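Local coordinates for protein B-agarase (Agarivorans gilvus, PDB 5Z6P) that hydrolyses agarose as a beta-agarase of glycoside hydrolase family 50, probably by cutting beta-galactosidic linkages of the polysaccharide, at residues N312-I316 with P721-S726; F397-L402 with V737-D741; F51-E57 with L65-L70; F75-I81 with K187-H193. All blocks are in the same frame, centred on the assembly; numbering follows the deposited sequence.

Contact 1 (N312-I316 with P721-S726); sequences NTSTI and PITGRS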
loop_
_atom_site.group_PDB
_atom_site.type_symbol
_atom_site.label_atom_id
_atom_site.label_comp_id
_atom_site.label_asym_id
_atom_site.label_seq_id
_atom_site.Cartn_x
_atom_site.Cartn_y
_atom_site.Cartn_z
ATOM N N ASN A 312 11.853 -9.698 1.838
ATOM C CA ASN A 312 10.540 -9.457 2.420
ATOM C C ASN A 312 9.720 -10.746 2.630
ATOM O O ASN A 312 8.566 -10.670 3.048
ATOM C CB ASN A 312 9.724 -8.467 1.554
ATOM C CG ASN A 312 10.256 -7.027 1.604
ATOM O OD1 ASN A 312 11.441 -6.779 1.443
ATOM N ND2 ASN A 312 9.356 -6.082 1.804
ATOM N N THR A 313 10.323 -11.913 2.371
ATOM C CA THR A 313 9.642 -13.210 2.486
ATOM C C THR A 313 9.767 -13.899 3.876
ATOM O O THR A 313 9.118 -14.899 4.150
ATOM C CB THR A 313 10.166 -14.192 1.399
ATOM O OG1 THR A 313 11.558 -14.477 1.608
ATOM C CG2 THR A 313 10.004 -13.577 0.015
ATOM N N SER A 314 10.580 -13.358 4.765
ATOM C CA SER A 314 10.767 -14.006 6.054
ATOM C C SER A 314 9.584 -13.766 6.993
ATOM O O SER A 314 8.894 -12.762 6.902
ATOM C CB SER A 314 12.067 -13.538 6.701
ATOM O OG SER A 314 11.882 -12.312 7.373
ATOM N N THR A 315 9.351 -14.731 7.871
ATOM C CA THR A 315 8.269 -14.693 8.835
ATOM C C THR A 315 8.785 -15.143 10.225
ATOM O O THR A 315 9.733 -15.921 10.325
ATOM C CB THR A 315 7.093 -15.585 8.352
ATOM O OG1 THR A 315 5.936 -15.356 9.154
ATOM C CG2 THR A 315 7.474 -17.077 8.398
ATOM N N ILE A 316 8.168 -14.652 11.291
ATOM C CA ILE A 316 8.596 -14.980 12.646
ATOM C C ILE A 316 8.228 -16.429 13.010
ATOM O O ILE A 316 7.080 -16.842 12.844
ATOM C CB ILE A 316 7.975 -14.009 13.669
ATOM C CG1 ILE A 316 8.600 -12.618 13.522
ATOM C CG2 ILE A 316 8.140 -14.527 15.092
ATOM C CD1 ILE A 316 10.049 -12.528 13.978
ATOM N N PRO A 721 3.963 -13.737 3.506
ATOM C CA PRO A 721 3.778 -14.941 4.332
ATOM C C PRO A 721 2.421 -14.896 5.009
ATOM O O PRO A 721 1.991 -13.820 5.387
ATOM C CB PRO A 721 4.908 -14.858 5.366
ATOM C CG PRO A 721 5.897 -13.921 4.792
ATOM C CD PRO A 721 5.129 -12.954 3.936
ATOM N N ILE A 722 1.755 -16.039 5.142
ATOM C CA ILE A 722 0.407 -16.081 5.718
ATOM C C ILE A 722 0.467 -15.690 7.188
ATOM O O ILE A 722 -0.483 -15.137 7.747
ATOM C CB ILE A 722 -0.238 -17.493 5.544
ATOM C CG1 ILE A 722 -0.476 -17.776 4.057
ATOM C CG2 ILE A 722 -1.551 -17.610 6.310
ATOM C CD1 ILE A 722 -0.944 -19.176 3.747
ATOM N N THR A 723 1.617 -15.953 7.798
ATOM C CA THR A 723 1.877 -15.594 9.190
ATOM C C THR A 723 2.482 -14.191 9.317
ATOM O O THR A 723 2.830 -13.753 10.397
ATOM C CB THR A 723 2.833 -16.620 9.839
ATOM O OG1 THR A 723 3.863 -16.933 8.903
ATOM C CG2 THR A 723 2.093 -17.905 10.201
ATOM N N GLY A 724 2.618 -13.497 8.201
ATOM C CA GLY A 724 3.124 -12.136 8.236
ATOM C C GLY A 724 4.617 -11.945 8.033
ATOM O O GLY A 724 5.440 -12.730 8.517
ATOM N N ARG A 725 4.948 -10.886 7.294
ATOM C CA ARG A 725 6.301 -10.360 7.197
ATOM C C ARG A 725 6.845 -10.086 8.572
ATOM O O ARG A 725 6.182 -9.435 9.365
ATOM C CB ARG A 725 6.337 -9.054 6.408
ATOM C CG ARG A 725 6.561 -9.199 4.961
ATOM C CD ARG A 725 6.960 -7.857 4.360
ATOM N NE ARG A 725 8.285 -7.466 4.803
ATOM C CZ ARG A 725 8.683 -6.212 4.993
ATOM N NH1 ARG A 725 7.846 -5.194 4.797
ATOM N NH2 ARG A 725 9.928 -5.983 5.392
ATOM N N SER A 726 8.067 -10.545 8.829
ATOM C CA SER A 726 8.710 -10.379 10.133
ATOM C C SER A 726 8.722 -8.943 10.611
ATOM O O SER A 726 8.349 -8.653 11.746
ATOM C CB SER A 726 10.152 -10.897 10.087
ATOM O OG SER A 726 10.182 -12.243 9.693
HETATM O O HOH W 1 5.771 -12.742 11.253
#
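P721 packs against T315 and the backbone before it: its CB lies 3.8 Å from T315 CB, while its CG presses on the carbonyl oxygen of T313. It also opens a type I beta turn that ends at G724 and lifts T723 toward T315. The two threonine side chains cross at about a right angle, with T723 OG1 only 2.6 Å from T315 OG1; the direction of the T723 proton is not settled, and Y364 OH is a further hydrogen-bond partner of the same oxygen. T315 hands its own proton to G724 O (2.7 Å), a bond made possible by holding OG1 opposite the backbone N (chi1 -169°). A water bridges the same carbonyl to I316 N, so two donors grip it. G724, with its positive phi (94°), closes the turn through a bond from its N to P721 O. R725 then lays its guanidinium face beneath N312 ND2, 3.3 Å from CZ, with amide and guanidinium planes 25° apart. The stack is held from outside, by D728 pairing with the arginine and R309 bonding N312 OD1. Last comes S726, whose N bonds S314 O (3.1 Å) and whose OG meets S314 OG at 2.9 Å. The type I turn and the serine and threonine bonds tie the loop following strand 709-714 to the start of strand 315-325, consistent with the elaborate beta-alpha loops of a glycoside hydrolase (beta/alpha)8 barrel.

Contact 2 (F397-L402 with V737-D741); sequences FYAANL and VSISD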
loop_
_atom_site.group_PDB
_atom_site.type_symbol
_atom_site.label_atom_id
_atom_site.label_comp_id
_atom_site.label_asym_id
_atom_site.label_seq_id
_atom_site.Cartn_x
_atom_site.Cartn_y
_atom_site.Cartn_z
ATOM N N PHE A 397 10.003 -19.594 4.025
ATOM C CA PHE A 397 9.523 -20.740 3.264
ATOM C C PHE A 397 9.713 -20.527 1.752
ATOM O O PHE A 397 9.948 -21.471 1.013
ATOM C CB PHE A 397 8.049 -21.027 3.585
ATOM C CG PHE A 397 7.824 -21.571 4.964
ATOM C CD1 PHE A 397 7.917 -22.937 5.208
ATOM C CD2 PHE A 397 7.536 -20.726 6.027
ATOM C CE1 PHE A 397 7.725 -23.450 6.489
ATOM C CE2 PHE A 397 7.328 -21.239 7.302
ATOM C CZ PHE A 397 7.423 -22.599 7.528
ATOM N N TYR A 398 9.643 -19.285 1.291
ATOM C CA TYR A 398 9.853 -19.042 -0.135
ATOM C C TYR A 398 11.264 -19.460 -0.570
ATOM O O TYR A 398 11.427 -20.134 -1.585
ATOM C CB TYR A 398 9.605 -17.574 -0.485
ATOM C CG TYR A 398 9.618 -17.283 -1.973
ATOM C CD1 TYR A 398 8.525 -17.586 -2.769
ATOM C CD2 TYR A 398 10.722 -16.697 -2.571
ATOM C CE1 TYR A 398 8.538 -17.322 -4.125
ATOM C CE2 TYR A 398 10.741 -16.422 -3.912
ATOM C CZ TYR A 398 9.649 -16.731 -4.686
ATOM O OH TYR A 398 9.668 -16.448 -6.031
ATOM N N ALA A 399 12.269 -19.078 0.220
ATOM C CA ALA A 399 13.651 -19.459 -0.048
ATOM C C ALA A 399 13.791 -20.980 -0.025
ATOM O O ALA A 399 14.462 -21.554 -0.876
ATOM C CB ALA A 399 14.605 -18.812 0.961
ATOM N N ALA A 400 13.130 -21.614 0.942
ATOM C CA ALA A 400 13.168 -23.074 1.091
ATOM C C ALA A 400 12.587 -23.733 -0.140
ATOM O O ALA A 400 13.150 -24.703 -0.630
ATOM C CB ALA A 400 12.406 -23.530 2.333
ATOM N N ASN A 401 11.469 -23.193 -0.632
ATOM C CA ASN A 401 10.828 -23.721 -1.831
ATOM C C ASN A 401 11.667 -23.487 -3.089
ATOM O O ASN A 401 11.657 -24.305 -3.999
ATOM C CB ASN A 401 9.418 -23.135 -1.988
ATOM C CG ASN A 401 8.468 -23.616 -0.900
ATOM O OD1 ASN A 401 8.545 -24.753 -0.458
ATOM N ND2 ASN A 401 7.577 -22.744 -0.457
ATOM N N LEU A 402 12.409 -22.390 -3.141
ATOM C CA LEU A 402 13.364 -22.216 -4.218
ATOM C C LEU A 402 14.408 -23.350 -4.222
ATOM O O LEU A 402 14.732 -23.913 -5.273
ATOM C CB LEU A 402 14.057 -20.862 -4.114
ATOM C CG LEU A 402 13.178 -19.621 -4.296
ATOM C CD1 LEU A 402 14.050 -18.373 -4.399
ATOM C CD2 LEU A 402 12.266 -19.761 -5.513
ATOM N N VAL A 737 2.975 -14.699 -7.477
ATOM C CA VAL A 737 3.312 -16.090 -7.197
ATOM C C VAL A 737 3.048 -16.443 -5.736
ATOM O O VAL A 737 3.138 -15.599 -4.863
ATOM C CB VAL A 737 4.773 -16.407 -7.557
ATOM C CG1 VAL A 737 5.069 -15.989 -8.977
ATOM C CG2 VAL A 737 5.757 -15.760 -6.589
ATOM N N SER A 738 2.702 -17.702 -5.481
ATOM C CA SER A 738 2.483 -18.150 -4.111
ATOM C C SER A 738 3.789 -18.228 -3.338
ATOM O O SER A 738 4.862 -18.006 -3.878
ATOM C CB SER A 738 1.808 -19.522 -4.083
ATOM O OG SER A 738 2.708 -20.497 -4.559
ATOM N N ILE A 739 3.683 -18.597 -2.073
ATOM C CA ILE A 739 4.861 -18.785 -1.239
ATOM C C ILE A 739 5.629 -20.041 -1.682
ATOM O O ILE A 739 6.798 -20.219 -1.333
ATOM C CB ILE A 739 4.472 -18.869 0.262
ATOM C CG1 ILE A 739 5.680 -18.578 1.161
ATOM C CG2 ILE A 739 3.805 -20.203 0.590
ATOM C CD1 ILE A 739 6.130 -17.177 1.095
ATOM N N SER A 740 4.983 -20.894 -2.474
ATOM C CA SER A 740 5.692 -22.007 -3.090
ATOM C C SER A 740 6.133 -21.691 -4.509
ATOM O O SER A 740 6.397 -22.599 -5.279
ATOM C CB SER A 740 4.841 -23.287 -3.077
ATOM O OG SER A 740 3.495 -23.035 -3.400
ATOM N N ASP A 741 6.252 -20.398 -4.825
ATOM C CA ASP A 741 6.718 -19.927 -6.123
ATOM C C ASP A 741 5.861 -20.457 -7.271
ATOM O O ASP A 741 6.370 -20.727 -8.360
ATOM C CB ASP A 741 8.199 -20.302 -6.354
ATOM C CG ASP A 741 8.862 -19.450 -7.441
ATOM O OD1 ASP A 741 8.540 -18.244 -7.507
ATOM O OD2 ASP A 741 9.691 -19.979 -8.231
#
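The ring of Y398 meets the 737-741 turn with its edge at S738 O, which lies near the ring plane 3.7 Å from CE1. I739 O, the V737 CG2 methyl and D741 OD1 approach obliquely. The carboxylate of D741 stands almost perpendicular to the ring, the planes 88° apart, and Y398 OH donates a 2.6 Å bond to D741 OD1 from well above the carboxylate plane. Y398 reaches it because CG stands opposite the backbone N (chi1 -172°), which sends the ring along the turn. The second flat group is the N401 amide: ND2 gives I739 O a hydrogen bond of 2.8 Å that stays in the amide plane yet comes in above the carbonyl plane. With F226 O as another acceptor for ND2, and R404 donating to OD1, the rotation of this amide is fixed. Beside these polar contacts, I739 CD1 packs on Y398 CB at 3.8 Å. The turn itself, type I from S738 to D741, is braced by the S738 OG to S740 OG bond of 2.9 Å. Salt bridges from R424 to OD1 and K405 to OD2 would probably keep D741 ionised. Helix 397-406 thus sits on the loop leading to helix 745-762, while helix 413-428 contributes W417, a hydrogen-bond partner of Y398 OH, and M414, which packs against L402.

Contact 3 (F51-E57 with L65-L70); sequences FSFSNVE and LEIKAL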
loop_
_atom_site.group_PDB
_atom_site.type_symbol
_atom_site.label_atom_id
_atom_site.label_comp_id
_atom_site.label_asym_id
_atom_site.label_seq_id
_atom_site.Cartn_x
_atom_site.Cartn_y
_atom_site.Cartn_z
ATOM N N PHE A 51 -31.059 6.081 9.401
ATOM C CA PHE A 51 -30.393 5.906 8.107
ATOM C C PHE A 51 -30.350 7.138 7.211
ATOM O O PHE A 51 -31.369 7.747 6.949
ATOM C CB PHE A 51 -31.062 4.783 7.324
ATOM C CG PHE A 51 -30.710 3.409 7.809
ATOM C CD1 PHE A 51 -31.395 2.836 8.857
ATOM C CD2 PHE A 51 -29.705 2.688 7.196
ATOM C CE1 PHE A 51 -31.070 1.585 9.292
ATOM C CE2 PHE A 51 -29.384 1.434 7.635
ATOM C CZ PHE A 51 -30.064 0.881 8.678
ATOM N N SER A 52 -29.162 7.480 6.729
ATOM C CA SER A 52 -29.016 8.461 5.663
ATOM C C SER A 52 -27.977 7.991 4.654
ATOM O O SER A 52 -27.248 7.031 4.901
ATOM C CB SER A 52 -28.641 9.840 6.215
ATOM O OG SER A 52 -27.566 9.769 7.124
ATOM N N PHE A 53 -27.911 8.680 3.522
ATOM C CA PHE A 53 -27.151 8.208 2.375
ATOM C C PHE A 53 -26.448 9.347 1.667
ATOM O O PHE A 53 -26.889 10.484 1.725
ATOM C CB PHE A 53 -28.074 7.476 1.392
ATOM C CG PHE A 53 -28.811 6.311 2.012
ATOM C CD1 PHE A 53 -30.012 6.499 2.672
ATOM C CD2 PHE A 53 -28.282 5.039 1.954
ATOM C CE1 PHE A 53 -30.665 5.434 3.251
ATOM C CE2 PHE A 53 -28.939 3.970 2.522
ATOM C CZ PHE A 53 -30.126 4.168 3.178
ATOM N N SER A 54 -25.339 9.021 1.021
ATOM C CA SER A 54 -24.630 9.946 0.158
ATOM C C SER A 54 -24.098 9.216 -1.072
ATOM O O SER A 54 -23.246 8.323 -0.958
ATOM C CB SER A 54 -23.487 10.614 0.908
ATOM O OG SER A 54 -22.583 11.202 -0.003
ATOM N N ASN A 55 -24.600 9.616 -2.239
ATOM C CA ASN A 55 -24.271 8.992 -3.524
ATOM C C ASN A 55 -24.663 7.513 -3.508
ATOM O O ASN A 55 -24.036 6.672 -4.143
ATOM C CB ASN A 55 -22.792 9.170 -3.865
ATOM C CG ASN A 55 -22.381 10.631 -3.907
ATOM O OD1 ASN A 55 -23.192 11.505 -4.204
ATOM N ND2 ASN A 55 -21.120 10.900 -3.596
ATOM N N VAL A 56 -25.732 7.241 -2.771
ATOM C CA VAL A 56 -26.357 5.933 -2.689
ATOM C C VAL A 56 -27.857 6.070 -2.861
ATOM O O VAL A 56 -28.501 6.791 -2.096
ATOM C CB VAL A 56 -26.087 5.244 -1.332
ATOM C CG1 VAL A 56 -26.861 3.942 -1.248
ATOM C CG2 VAL A 56 -24.610 5.003 -1.151
ATOM N N GLU A 57 -28.403 5.372 -3.855
ATOM C CA GLU A 57 -29.850 5.233 -4.022
ATOM C C GLU A 57 -30.402 4.083 -3.181
ATOM O O GLU A 57 -29.970 2.945 -3.316
ATOM C CB GLU A 57 -30.188 5.015 -5.490
ATOM C CG GLU A 57 -29.762 6.151 -6.367
ATOM C CD GLU A 57 -30.067 5.911 -7.835
ATOM O OE1 GLU A 57 -30.555 4.817 -8.179
ATOM O OE2 GLU A 57 -29.807 6.828 -8.639
ATOM N N LEU A 65 -32.946 -3.776 2.634
ATOM C CA LEU A 65 -32.535 -2.461 2.179
ATOM C C LEU A 65 -31.755 -2.596 0.865
ATOM O O LEU A 65 -30.640 -3.110 0.846
ATOM C CB LEU A 65 -31.700 -1.757 3.248
ATOM C CG LEU A 65 -30.933 -0.491 2.863
ATOM C CD1 LEU A 65 -31.855 0.549 2.275
ATOM C CD2 LEU A 65 -30.197 0.067 4.072
ATOM N N GLU A 66 -32.361 -2.146 -0.229
ATOM C CA GLU A 66 -31.734 -2.195 -1.546
ATOM C C GLU A 66 -30.916 -0.942 -1.759
ATOM O O GLU A 66 -31.465 0.160 -1.726
ATOM C CB GLU A 66 -32.788 -2.325 -2.664
ATOM C CG GLU A 66 -33.783 -3.444 -2.462
ATOM C CD GLU A 66 -34.750 -3.624 -3.635
ATOM O OE1 GLU A 66 -34.617 -2.930 -4.664
ATOM O OE2 GLU A 66 -35.644 -4.478 -3.520
ATOM N N ILE A 67 -29.615 -1.088 -1.975
ATOM C CA ILE A 67 -28.784 0.082 -2.220
ATOM C C ILE A 67 -28.039 -0.042 -3.536
ATOM O O ILE A 67 -27.503 -1.099 -3.864
ATOM C CB ILE A 67 -27.750 0.341 -1.080
ATOM C CG1 ILE A 67 -26.919 -0.904 -0.788
ATOM C CG2 ILE A 67 -28.433 0.823 0.192
ATOM C CD1 ILE A 67 -25.719 -0.626 0.088
ATOM N N LYS A 68 -28.064 1.043 -4.303
ATOM C CA LYS A 68 -27.218 1.200 -5.467
ATOM C C LYS A 68 -26.187 2.283 -5.174
ATOM O O LYS A 68 -26.523 3.458 -5.080
ATOM C CB LYS A 68 -28.033 1.564 -6.711
ATOM C CG LYS A 68 -27.177 1.741 -7.945
ATOM C CD LYS A 68 -27.981 2.128 -9.192
ATOM C CE LYS A 68 -27.035 2.424 -10.361
ATOM N NZ LYS A 68 -27.750 2.710 -11.632
ATOM N N ALA A 69 -24.935 1.879 -5.005
ATOM C CA ALA A 69 -23.872 2.835 -4.770
ATOM C C ALA A 69 -23.398 3.377 -6.105
ATOM O O ALA A 69 -23.045 2.615 -6.998
ATOM C CB ALA A 69 -22.714 2.192 -3.990
ATOM N N LEU A 70 -23.408 4.698 -6.237
ATOM C CA LEU A 70 -23.019 5.344 -7.478
ATOM C C LEU A 70 -21.527 5.637 -7.471
ATOM O O LEU A 70 -21.104 6.785 -7.603
ATOM C CB LEU A 70 -23.809 6.635 -7.678
ATOM C CG LEU A 70 -25.311 6.627 -7.401
ATOM C CD1 LEU A 70 -25.927 7.967 -7.823
ATOM C CD2 LEU A 70 -26.012 5.456 -8.095
#
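E57, L70 and N55 bury the most surface where the hairpin of strands 56-61 and 64-69 begins, in the CBM-like domain of the agarase. E57 faces K68 as an antiparallel hydrogen-bonded pair, E57 N to K68 O and K68 N to E57 O both measuring 2.9 Å. Their side chains run side by side in the same direction, so that OE1 passes 3.9 Å from K68 CD; the charged ends remain 4.9 Å apart from OE1 to NZ, not in salt-bridge contact, though the opposite charges may still attract weakly. L70 lies across the glutamate at about a right angle, its CD2 methyl 4.1 Å from OE2, so the acidic chain rests partly on aliphatic carbon. N55 is the hinge between the two short strands. Its positive phi (60°) separates strand 51-54, which pairs with strand 76-81, from strand 56-61, which pairs with 64-69, and the chain changes partner at this one residue. N55 O takes a nearly straight bond from L70 N (2.9 Å), while its ND2 reaches Y76 O in the adjoining strand. Between strands 51-54 and 65-69, whose axes are 9.5 Å apart, lies an apolar layer: F51 and F53 approach the L65 methyls, F53 also reaching I67. V56, the non-hydrogen-bonded partner of A69, joins this layer from the hairpin. Its CG1, held opposite the backbone N, presses on I67 CB at 3.7 Å.

Contact 4 (F75-I81 with K187-H193); sequences FYTSVFI and KIELSIH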
loop_
_atom_site.group_PDB
_atom_site.type_symbol
_atom_site.label_atom_id
_atom_site.label_comp_id
_atom_site.label_asym_id
_atom_site.label_seq_id
_atom_site.Cartn_x
_atom_site.Cartn_y
_atom_site.Cartn_z
ATOM N N PHE A 75 -16.435 9.231 -6.091
ATOM C CA PHE A 75 -15.378 8.542 -5.366
ATOM C C PHE A 75 -15.852 8.009 -4.017
ATOM O O PHE A 75 -15.575 6.876 -3.699
ATOM C CB PHE A 75 -14.152 9.436 -5.157
ATOM C CG PHE A 75 -12.970 8.696 -4.607
ATOM C CD1 PHE A 75 -12.091 8.061 -5.449
ATOM C CD2 PHE A 75 -12.765 8.611 -3.244
ATOM C CE1 PHE A 75 -10.995 7.367 -4.946
ATOM C CE2 PHE A 75 -11.685 7.916 -2.731
ATOM C CZ PHE A 75 -10.800 7.286 -3.584
ATOM N N TYR A 76 -16.561 8.813 -3.234
ATOM C CA TYR A 76 -17.097 8.349 -1.949
ATOM C C TYR A 76 -18.599 8.081 -1.962
ATOM O O TYR A 76 -19.384 8.967 -2.247
ATOM C CB TYR A 76 -16.809 9.362 -0.838
ATOM C CG TYR A 76 -15.344 9.563 -0.560
ATOM C CD1 TYR A 76 -14.615 8.596 0.114
ATOM C CD2 TYR A 76 -14.690 10.723 -0.971
ATOM C CE1 TYR A 76 -13.271 8.769 0.379
ATOM C CE2 TYR A 76 -13.338 10.907 -0.712
ATOM C CZ TYR A 76 -12.636 9.920 -0.037
ATOM O OH TYR A 76 -11.293 10.075 0.225
ATOM N N THR A 77 -18.994 6.858 -1.634
ATOM C CA THR A 77 -20.401 6.555 -1.393
ATOM C C THR A 77 -20.548 5.947 -0.016
ATOM O O THR A 77 -19.704 5.165 0.409
ATOM C CB THR A 77 -20.990 5.599 -2.446
ATOM O OG1 THR A 77 -20.508 4.262 -2.244
ATOM C CG2 THR A 77 -20.632 6.055 -3.818
ATOM N N SER A 78 -21.617 6.320 0.677
ATOM C CA SER A 78 -21.820 5.913 2.063
ATOM C C SER A 78 -23.274 5.680 2.425
ATOM O O SER A 78 -24.174 6.383 1.980
ATOM C CB SER A 78 -21.258 6.962 3.032
ATOM O OG SER A 78 -19.975 7.393 2.650
ATOM N N VAL A 79 -23.473 4.660 3.236
ATOM C CA VAL A 79 -24.649 4.508 4.061
ATOM C C VAL A 79 -24.262 4.950 5.483
ATOM O O VAL A 79 -23.263 4.471 6.012
ATOM C CB VAL A 79 -25.135 3.060 4.093
ATOM C CG1 VAL A 79 -26.350 2.939 5.002
ATOM C CG2 VAL A 79 -25.392 2.533 2.673
ATOM N N PHE A 80 -25.038 5.863 6.072
ATOM C CA PHE A 80 -24.809 6.362 7.425
ATOM C C PHE A 80 -25.915 5.896 8.357
ATOM O O PHE A 80 -27.101 6.016 8.046
ATOM C CB PHE A 80 -24.743 7.898 7.474
ATOM C CG PHE A 80 -23.568 8.489 6.762
ATOM C CD1 PHE A 80 -22.288 8.336 7.256
ATOM C CD2 PHE A 80 -23.748 9.242 5.616
ATOM C CE1 PHE A 80 -21.212 8.887 6.602
ATOM C CE2 PHE A 80 -22.673 9.801 4.962
ATOM C CZ PHE A 80 -21.407 9.626 5.450
ATOM N N ILE A 81 -25.513 5.383 9.510
ATOM C CA ILE A 81 -26.436 4.897 10.524
ATOM C C ILE A 81 -26.132 5.620 11.820
ATOM O O ILE A 81 -25.121 5.348 12.449
ATOM C CB ILE A 81 -26.298 3.370 10.724
ATOM C CG1 ILE A 81 -26.311 2.653 9.369
ATOM C CG2 ILE A 81 -27.368 2.833 11.671
ATOM C CD1 ILE A 81 -26.121 1.156 9.463
ATOM N N LYS A 187 -21.966 6.782 15.465
ATOM C CA LYS A 187 -22.212 6.634 14.037
ATOM C C LYS A 187 -21.575 5.375 13.461
ATOM O O LYS A 187 -20.480 4.995 13.854
ATOM C CB LYS A 187 -21.683 7.852 13.279
ATOM C CG LYS A 187 -21.876 7.780 11.774
ATOM C CD LYS A 187 -20.934 8.715 11.023
ATOM C CE LYS A 187 -21.382 10.159 11.100
ATOM N NZ LYS A 187 -20.492 11.029 10.273
ATOM N N ILE A 188 -22.265 4.737 12.522
ATOM C CA ILE A 188 -21.663 3.700 11.713
ATOM C C ILE A 188 -21.735 4.104 10.243
ATOM O O ILE A 188 -22.772 4.558 9.775
ATOM C CB ILE A 188 -22.348 2.349 11.932
ATOM C CG1 ILE A 188 -22.118 1.887 13.374
ATOM C CG2 ILE A 188 -21.812 1.325 10.957
ATOM C CD1 ILE A 188 -22.938 0.699 13.790
ATOM N N GLU A 189 -20.627 3.963 9.525
ATOM C CA GLU A 189 -20.613 4.258 8.101
ATOM C C GLU A 189 -20.265 3.046 7.255
ATOM O O GLU A 189 -19.209 2.427 7.425
ATOM C CB GLU A 189 -19.632 5.383 7.791
ATOM C CG GLU A 189 -19.471 5.635 6.297
ATOM C CD GLU A 189 -18.288 6.512 5.979
ATOM O OE1 GLU A 189 -17.409 6.645 6.850
ATOM O OE2 GLU A 189 -18.240 7.073 4.867
ATOM N N LEU A 190 -21.179 2.707 6.353
ATOM C CA LEU A 190 -20.947 1.692 5.330
ATOM C C LEU A 190 -20.452 2.387 4.054
ATOM O O LEU A 190 -21.217 3.040 3.368
ATOM C CB LEU A 190 -22.217 0.890 5.045
ATOM C CG LEU A 190 -23.134 0.478 6.208
ATOM C CD1 LEU A 190 -24.269 -0.402 5.729
ATOM C CD2 LEU A 190 -22.399 -0.205 7.349
ATOM N N SER A 191 -19.171 2.232 3.752
ATOM C CA SER A 191 -18.513 3.005 2.710
ATOM C C SER A 191 -18.090 2.119 1.549
ATOM O O SER A 191 -17.511 1.040 1.732
ATOM C CB SER A 191 -17.286 3.744 3.289
ATOM O OG SER A 191 -16.380 4.157 2.278
ATOM N N ILE A 192 -18.420 2.573 0.353
ATOM C CA ILE A 192 -17.953 1.961 -0.869
ATOM C C ILE A 192 -17.255 3.069 -1.634
ATOM O O ILE A 192 -17.889 4.060 -2.020
ATOM C CB ILE A 192 -19.114 1.338 -1.676
ATOM C CG1 ILE A 192 -19.710 0.159 -0.911
ATOM C CG2 ILE A 192 -18.654 0.887 -3.044
ATOM C CD1 ILE A 192 -21.050 -0.287 -1.452
ATOM N N HIS A 193 -15.946 2.939 -1.809
ATOM C CA HIS A 193 -15.193 4.025 -2.416
ATOM C C HIS A 193 -14.036 3.533 -3.262
ATOM O O HIS A 193 -13.642 2.377 -3.181
ATOM C CB HIS A 193 -14.689 4.994 -1.337
ATOM C CG HIS A 193 -13.483 4.511 -0.598
ATOM N ND1 HIS A 193 -13.568 3.681 0.498
ATOM C CD2 HIS A 193 -12.164 4.743 -0.796
ATOM C CE1 HIS A 193 -12.350 3.422 0.944
ATOM N NE2 HIS A 193 -11.480 4.059 0.179
HETATM O O HOH W 2 -17.300 6.327 1.058
#
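T77 and S78 engage the opposite strand through their first torsions. With chi1 at 74°, T77 OG1 fits between its own backbone N and carbonyl carbon and points at I192 O, donating a 2.6 Å bond in the carbonyl plane, on a lone pair. T77 N bonds the same oxygen at 3.0 Å, so one residue supplies both donors. S78, with chi1 -46° setting OG beside its backbone N, donates instead to E189 OE2 (2.8 Å), using the anti lone pair; N114 of strand 109-117 holds the other oxygen. The extended E189 chain lies alongside the F80 ring, CG 3.7 Å from CE1, and S78 CB covers part of one ring face. S78, F80 and E189 share a face of the antiparallel ladder with Y76, S191 and H193. The other face carries T77, V79, I81, I188, L190 and I192, where V79 CB and L190 CB pack at 3.8 Å. Paired backbone bonds at T77-I192, V79-L190 and I81-I188 join the strands over their length. At one end F75, Y76 and H193 form an aromatic cluster: F75 CE2 approaches H193 CD2 at 3.7 Å near the imidazole plane, while the Y76 and H193 rings are nearly parallel at 28° but slid apart, barely overlapping. K646 bonds H193 NE2, and ND1 makes a weak bond to S191 OG at 3.4 Å. NE2 facing the amine of K646 would be consistent with a neutral imidazole, whereas the two donors at E189 would suit a carboxylate anion.

In the fold
The four contacts fall into two pairs. Contacts 1 and 2, with centres 12 Å apart, both fasten the loop between strand 709-714 and helix 745-762, to residues 312-316 and to helix 397-406 respectively; their segments alternate along the chain, and T313 CB meets Y398 CB at 3.9 Å. Contacts 3 and 4 lie in the CBM-like domain, centres 9 Å apart, where S52 O and F80 N, 2.8 Å apart and probably hydrogen-bonded, connect strands 51-54 and 76-81. Between the pairs the distances are long: the nearest atoms of contacts 1 and 4 are about 22 Å apart. Contact 4 nevertheless reaches what is probably the catalytic barrel, through K646, H650 and E652, which follow strand 640-643.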